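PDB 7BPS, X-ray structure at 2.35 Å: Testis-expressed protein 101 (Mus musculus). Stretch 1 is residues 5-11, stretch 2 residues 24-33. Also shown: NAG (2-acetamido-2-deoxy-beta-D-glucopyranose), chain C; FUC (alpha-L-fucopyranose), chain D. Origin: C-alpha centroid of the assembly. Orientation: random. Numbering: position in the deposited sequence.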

ATOM      1  N   THR A   5     -21.776  14.460   5.935  1.00 81.02           N
ATOM      2  CA  THR A   5     -20.927  15.670   6.085  1.00 78.78           C
ATOM      3  C   THR A   5     -19.950  15.542   7.268  1.00 72.91           C
ATOM      4  O   THR A   5     -19.129  16.464   7.395  1.00 78.59           O
ATOM      5  CB  THR A   5     -21.760  16.962   6.196  1.00 84.99           C
ATOM      6  OG1 THR A   5     -22.717  16.869   7.257  1.00 79.75           O
ATOM      7  CG2 THR A   5     -22.460  17.308   4.899  1.00 89.96           C
ATOM      8  N   TYR A   6     -19.975  14.473   8.078  1.00 65.56           N
ATOM      9  CA  TYR A   6     -18.840  14.090   8.969  1.00 66.49           C
ATOM     10  C   TYR A   6     -18.202  12.785   8.468  1.00 63.76           C
ATOM     11  O   TYR A   6     -18.934  11.824   8.137  1.00 57.30           O
ATOM     12  CB  TYR A   6     -19.268  13.938  10.433  1.00 67.45           C
ATOM     13  CG  TYR A   6     -19.669  15.224  11.112  1.00 77.98           C
ATOM     14  CD1 TYR A   6     -18.751  15.980  11.835  1.00 80.76           C
ATOM     15  CD2 TYR A   6     -20.968  15.703  11.018  1.00 79.82           C
ATOM     16  CE1 TYR A   6     -19.117  17.165  12.452  1.00 87.53           C
ATOM     17  CE2 TYR A   6     -21.350  16.886  11.632  1.00 87.18           C
ATOM     18  CZ  TYR A   6     -20.420  17.624  12.344  1.00 90.62           C
ATOM     19  OH  TYR A   6     -20.796  18.789  12.943  1.00 90.15           O
ATOM     20  N   CYS A   7     -16.867  12.751   8.458  1.00 56.97           N
ATOM     21  CA  CYS A   7     -16.036  11.576   8.090  1.00 47.48           C
ATOM     22  C   CYS A   7     -14.953  11.352   9.135  1.00 43.96           C
ATOM     23  O   CYS A   7     -14.492  12.329   9.735  1.00 43.57           O
ATOM     24  CB  CYS A   7     -15.376  11.797   6.741  1.00 46.31           C
ATOM     25  SG  CYS A   7     -16.571  12.042   5.404  1.00 47.38           S
ATOM     26  N   GLN A   8     -14.533  10.106   9.348  1.00 41.78           N
ATOM     27  CA  GLN A   8     -13.255   9.822  10.048  1.00 36.23           C
ATOM     28  C   GLN A   8     -12.117  10.425   9.221  1.00 37.56           C
ATOM     29  O   GLN A   8     -12.227  10.465   7.949  1.00 33.75           O
ATOM     30  CB  GLN A   8     -13.105   8.327  10.266  1.00 40.54           C
ATOM     31  CG  GLN A   8     -14.034   7.806  11.353  1.00 39.36           C
ATOM     32  CD  GLN A   8     -13.657   6.407  11.771  1.00 42.39           C
ATOM     33  OE1 GLN A   8     -12.513   5.994  11.586  1.00 43.24           O
ATOM     34  NE2 GLN A   8     -14.614   5.660  12.308  1.00 34.38           N
ATOM     35  N   VAL A   9     -11.114  10.986   9.900  1.00 37.44           N
ATOM     36  CA  VAL A   9      -9.939  11.657   9.261  1.00 37.91           C
ATOM     37  C   VAL A   9      -8.657  11.199   9.982  1.00 39.56           C
ATOM     38  O   VAL A   9      -8.614  11.197  11.232  1.00 39.22           O
ATOM     39  CB  VAL A   9     -10.092  13.189   9.260  1.00 39.76           C
ATOM     40  CG1 VAL A   9      -8.910  13.889   8.602  1.00 36.94           C
ATOM     41  CG2 VAL A   9     -11.393  13.610   8.583  1.00 41.17           C
ATOM     42  N   SER A  10      -7.682  10.733   9.207  1.00 37.72           N
ATOM     43  CA  SER A  10      -6.352  10.281   9.672  1.00 38.25           C
ATOM     44  C   SER A  10      -5.478   9.993   8.454  1.00 35.10           C
ATOM     45  O   SER A  10      -6.007   9.533   7.434  1.00 36.21           O
ATOM     46  CB  SER A  10      -6.438   9.097  10.589  1.00 36.24           C
ATOM     47  OG  SER A  10      -7.258   8.109  10.025  1.00 39.04           O
ATOM     48  N   GLN A  11      -4.203  10.344   8.566  1.00 32.99           N
ATOM     49  CA  GLN A  11      -3.152   9.976   7.599  1.00 34.49           C
ATOM     50  C   GLN A  11      -2.054   9.343   8.437  1.00 33.00           C
ATOM     51  O   GLN A  11      -1.581  10.049   9.348  1.00 33.04           O
ATOM     52  CB  GLN A  11      -2.678  11.201   6.806  1.00 34.19           C
ATOM     53  CG  GLN A  11      -3.746  11.777   5.871  1.00 35.14           C
ATOM     54  CD  GLN A  11      -4.771  12.679   6.530  1.00 37.48           C
ATOM     55  OE1 GLN A  11      -4.432  13.533   7.331  1.00 39.58           O
ATOM     56  NE2 GLN A  11      -6.046  12.465   6.236  1.00 43.41           N
TER
HETATM   57  C1  NAG C   1      -9.480   1.307  18.506  1.00 73.41           C
HETATM   58  C2  NAG C   1     -10.191   0.178  19.297  1.00 84.33           C
HETATM   59  C3  NAG C   1     -11.591   0.661  19.735  1.00 90.06           C
HETATM   60  C4  NAG C   1     -11.449   1.938  20.546  1.00 91.62           C
HETATM   61  C5  NAG C   1     -10.759   2.993  19.662  1.00 86.40           C
HETATM   62  C6  NAG C   1     -10.738   4.313  20.423  1.00 84.30           C
HETATM   63  C7  NAG C   1      -9.815  -2.301  19.046  1.00 77.82           C
HETATM   64  C8  NAG C   1     -10.177  -3.545  18.272  1.00 71.11           C
HETATM   65  N2  NAG C   1     -10.310  -1.116  18.578  1.00 83.25           N
HETATM   66  O3  NAG C   1     -12.302  -0.284  20.544  1.00 91.17           O
HETATM   67  O4  NAG C   1     -12.742   2.355  21.047  1.00 96.99           O
HETATM   68  O5  NAG C   1      -9.437   2.553  19.243  1.00 79.02           O
HETATM   69  O6  NAG C   1      -9.653   5.136  20.004  1.00 82.27           O
HETATM   70  O7  NAG C   1      -9.117  -2.400  20.060  1.00 71.05           O
HETATM   71  C1  FUC D   2      -9.166   6.246  20.542  1.00100.06           C
HETATM   72  C2  FUC D   2      -7.869   6.999  20.722  1.00106.50           C
HETATM   73  C3  FUC D   2      -7.103   6.866  19.396  1.00103.77           C
HETATM   74  C4  FUC D   2      -7.939   7.317  18.194  1.00102.50           C
HETATM   75  C5  FUC D   2      -9.460   6.994  18.281  1.00108.75           C
HETATM   76  C6  FUC D   2     -10.313   8.069  17.618  1.00114.89           C
HETATM   77  O2  FUC D   2      -7.209   6.428  21.868  1.00 98.26           O
HETATM   78  O3  FUC D   2      -5.886   7.631  19.382  1.00 98.65           O
HETATM   79  O4  FUC D   2      -7.695   8.717  17.960  1.00 99.95           O
HETATM   80  O5  FUC D   2     -10.044   6.810  19.585  1.00100.62           O
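Stretch 2 (24-33) NWTSKAEQCN

Stretch 2 runs back along stretch 1 as an antiparallel partner: strand 29-31 lies beside strand 6-8 with their N-to-C directions at 145° and their axes approaching to 4.6 Å. Because the two segments run in opposite senses, residues early in stretch 2 lie against later residues of stretch 1, as Ser27 does against Ser10, and together they bury 693 Å² of surface.

The stretch opens in an irregular loop. Asn24 does not touch stretch 1; its ND2 is joined to C1 of NAG at 1.5 Å, the N-glycosidic link for which an asparagine amide is suited, and its OD1 accepts a hydrogen bond from Thr26 N at 3.1 Å. Next comes Trp25, buried, with phi/psi of -94/-8. Its indole NE1 donates to a water at 3.0 Å, and that water also lies 2.7 Å from Ser10 OG, so the ring's one polar atom is satisfied by a bridge to stretch 1. Thr26 points its CA-to-CB bond away from stretch 1, yet its OG1 reaches a second water at 3.0 Å, which accepts from Gln8 NE2 at 2.9 Å.

Ser27 turns toward stretch 1 in an extended conformation, phi/psi -133/162. Its backbone N donates to Gln8 OE1 at 3.0 Å, so the long glutamine side chain, which leaves its backbone sideways, supplies an acceptor to the backbone of the loop. The small side chain of Ser27 suits this close approach: its OG lies 2.6 Å from Ser10 OG and donates to Trp25 O at 2.8 Å, while its CB is 3.5 Å from Val9 O.

Lys28 contributes through its backbone. Its O accepts from Val9 N at 3.0 Å and receives a CA-H...O contact from Gln8 CA at 3.5 Å, while its flexible, charged side chain starts away from stretch 1 and remains exposed. Ala29 pairs with Gln8 without direct backbone hydrogen bonds, their CA atoms 4.2 Å apart; the alanine methyl adds little bulk at this narrow pair, where the two side chains diverge.

Glu30 and Cys7 form the hydrogen-bonded pair, CA to CA 5.8 Å. Glu30 N donates to Cys7 O at 3.0 Å, and Cys7 N to Glu30 O at 3.1 Å, closing a ring of two bonds. Glu30 shares a sheet face with Cys7; its CB packs 3.8 Å from Val9 CG2, using the aliphatic start of the side chain while the residue as a whole stays exposed.

Gln31 faces Tyr6 across a non-hydrogen-bonded pair, CA to CA 4.5 Å, both side chains on the same face. Gln31 CG lies over one face of the tyrosine ring, and its NE2 gives a weak hydrogen bond to Tyr6 OH at 3.4 Å; glutamine offers both methylenes for the ring and an amide for the hydroxyl.

Cys32 follows the strand, its N donating to Thr5 O at a short 2.6 Å. Its SG approaches Cys7 SG to 3.2 Å, though each cysteine is bonded covalently elsewhere in the structure. Asn33 then leaves, its CA-to-CB bond pointing away from stretch 1.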

ATOM      1  N   ASN A  24      -5.340  -0.800  14.372  1.00 39.57           N
ATOM      2  CA  ASN A  24      -6.582  -0.066  14.731  1.00 43.47           C
ATOM      3  C   ASN A  24      -6.729   1.164  13.812  1.00 40.74           C
ATOM      4  O   ASN A  24      -6.003   2.147  14.026  1.00 38.99           O
ATOM      5  CB  ASN A  24      -6.601   0.333  16.213  1.00 43.36           C
ATOM      6  CG  ASN A  24      -7.950   0.855  16.646  1.00 48.00           C
ATOM      7  OD1 ASN A  24      -8.762   1.215  15.798  1.00 50.51           O
ATOM      8  ND2 ASN A  24      -8.208   0.883  17.947  1.00 60.61           N
ATOM      9  N   TRP A  25      -7.670   1.120  12.866  1.00 39.29           N
ATOM     10  CA  TRP A  25      -7.926   2.175  11.845  1.00 43.76           C
ATOM     11  C   TRP A  25      -9.022   3.174  12.284  1.00 45.27           C
ATOM     12  O   TRP A  25      -9.224   4.177  11.571  1.00 41.12           O
ATOM     13  CB  TRP A  25      -8.300   1.505  10.516  1.00 40.93           C
ATOM     14  CG  TRP A  25      -8.053   2.340   9.301  1.00 35.71           C
ATOM     15  CD1 TRP A  25      -7.436   3.547   9.238  1.00 34.70           C
ATOM     16  CD2 TRP A  25      -8.372   1.972   7.950  1.00 36.84           C
ATOM     17  NE1 TRP A  25      -7.386   3.978   7.939  1.00 37.85           N
ATOM     18  CE2 TRP A  25      -7.946   3.033   7.129  1.00 35.63           C
ATOM     19  CE3 TRP A  25      -8.989   0.861   7.357  1.00 34.73           C
ATOM     20  CZ2 TRP A  25      -8.076   2.995   5.748  1.00 35.69           C
ATOM     21  CZ3 TRP A  25      -9.147   0.840   5.990  1.00 35.25           C
ATOM     22  CH2 TRP A  25      -8.688   1.893   5.198  1.00 35.59           C
ATOM     23  N   THR A  26      -9.715   2.913  13.396  1.00 42.86           N
ATOM     24  CA  THR A  26     -10.689   3.854  14.010  1.00 45.80           C
ATOM     25  C   THR A  26      -9.985   5.190  14.300  1.00 44.70           C
ATOM     26  O   THR A  26      -8.957   5.197  14.981  1.00 49.39           O
ATOM     27  CB  THR A  26     -11.335   3.254  15.266  1.00 48.74           C
ATOM     28  OG1 THR A  26     -11.963   2.031  14.876  1.00 49.51           O
ATOM     29  CG2 THR A  26     -12.341   4.173  15.935  1.00 46.44           C
ATOM     30  N   SER A  27     -10.543   6.274  13.781  1.00 48.67           N
ATOM     31  CA  SER A  27      -9.977   7.646  13.776  1.00 50.02           C
ATOM     32  C   SER A  27     -11.063   8.636  14.230  1.00 52.22           C
ATOM     33  O   SER A  27     -12.247   8.282  14.159  1.00 53.99           O
ATOM     34  CB  SER A  27      -9.459   7.990  12.392  1.00 46.47           C
ATOM     35  OG  SER A  27      -8.643   6.952  11.859  1.00 41.91           O
ATOM     36  N   LYS A  28     -10.661   9.841  14.637  1.00 56.66           N
ATOM     37  CA  LYS A  28     -11.553  10.941  15.094  1.00 59.72           C
ATOM     38  C   LYS A  28     -12.341  11.444  13.883  1.00 54.29           C
ATOM     39  O   LYS A  28     -11.764  11.433  12.796  1.00 50.75           O
ATOM     40  CB  LYS A  28     -10.765  12.133  15.660  1.00 71.57           C
ATOM     41  CG  LYS A  28      -9.483  11.849  16.455  1.00 87.21           C
ATOM     42  CD  LYS A  28      -9.666  11.610  17.952  1.00 95.50           C
ATOM     43  CE  LYS A  28      -9.259  12.788  18.814  1.00 99.73           C
ATOM     44  NZ  LYS A  28      -9.900  12.729  20.150  1.00 98.63           N
ATOM     45  N   ALA A  29     -13.591  11.881  14.079  1.00 59.74           N
ATOM     46  CA  ALA A  29     -14.465  12.506  13.051  1.00 58.29           C
ATOM     47  C   ALA A  29     -14.140  13.999  12.911  1.00 55.51           C
ATOM     48  O   ALA A  29     -13.595  14.594  13.853  1.00 65.02           O
ATOM     49  CB  ALA A  29     -15.913  12.306  13.428  1.00 60.19           C
ATOM     50  N   GLU A  30     -14.389  14.556  11.738  1.00 54.64           N
ATOM     51  CA  GLU A  30     -14.248  16.000  11.420  1.00 55.93           C
ATOM     52  C   GLU A  30     -15.369  16.352  10.448  1.00 63.16           C
ATOM     53  O   GLU A  30     -15.884  15.422   9.767  1.00 69.89           O
ATOM     54  CB  GLU A  30     -12.901  16.353  10.776  1.00 52.95           C
ATOM     55  CG  GLU A  30     -11.721  16.223  11.724  1.00 55.66           C
ATOM     56  CD  GLU A  30     -10.401  16.642  11.106  1.00 59.47           C
ATOM     57  OE1 GLU A  30     -10.431  17.227  10.000  1.00 53.33           O
ATOM     58  OE2 GLU A  30      -9.344  16.343  11.715  1.00 68.24           O
ATOM     59  N   GLN A  31     -15.771  17.622  10.424  1.00 64.65           N
ATOM     60  CA  GLN A  31     -16.849  18.105   9.534  1.00 65.46           C
ATOM     61  C   GLN A  31     -16.251  18.320   8.145  1.00 54.50           C
ATOM     62  O   GLN A  31     -15.220  18.985   8.051  1.00 52.56           O
ATOM     63  CB  GLN A  31     -17.457  19.388  10.094  1.00 78.69           C
ATOM     64  CG  GLN A  31     -18.699  19.854   9.341  1.00 85.37           C
ATOM     65  CD  GLN A  31     -19.119  21.239   9.767  1.00 82.54           C
ATOM     66  OE1 GLN A  31     -18.642  22.247   9.236  1.00 77.84           O
ATOM     67  NE2 GLN A  31     -19.994  21.287  10.757  1.00 71.44           N
ATOM     68  N   CYS A  32     -16.876  17.764   7.115  1.00 52.53           N
ATOM     69  CA  CYS A  32     -16.525  18.003   5.688  1.00 56.50           C
ATOM     70  C   CYS A  32     -17.192  19.309   5.246  1.00 68.35           C
ATOM     71  O   CYS A  32     -18.203  19.693   5.876  1.00 70.13           O
ATOM     72  CB  CYS A  32     -16.976  16.836   4.806  1.00 57.03           C
ATOM     73  SG  CYS A  32     -16.429  15.203   5.400  1.00 58.01           S
ATOM     74  N   ASN A  33     -16.669  19.951   4.199  1.00 73.71           N
ATOM     75  CA  ASN A  33     -17.426  20.958   3.412  1.00 79.44           C
ATOM     76  C   ASN A  33     -18.681  20.282   2.857  1.00 86.44           C
ATOM     77  O   ASN A  33     -18.772  19.055   2.833  1.00 78.50           O
ATOM     78  CB  ASN A  33     -16.561  21.577   2.316  1.00 75.70           C
ATOM     79  CG  ASN A  33     -15.265  22.145   2.855  1.00 72.94           C
ATOM     80  OD1 ASN A  33     -15.260  22.908   3.818  1.00 77.59           O
ATOM     81  ND2 ASN A  33     -14.156  21.769   2.248  1.00 78.01           N
TER
HETATM   82  O   HOH W   1     -14.259   2.982  13.232  1.00 41.31           O
HETATM   83  O   HOH W   2      -5.855   6.514   8.316  1.00 32.39           O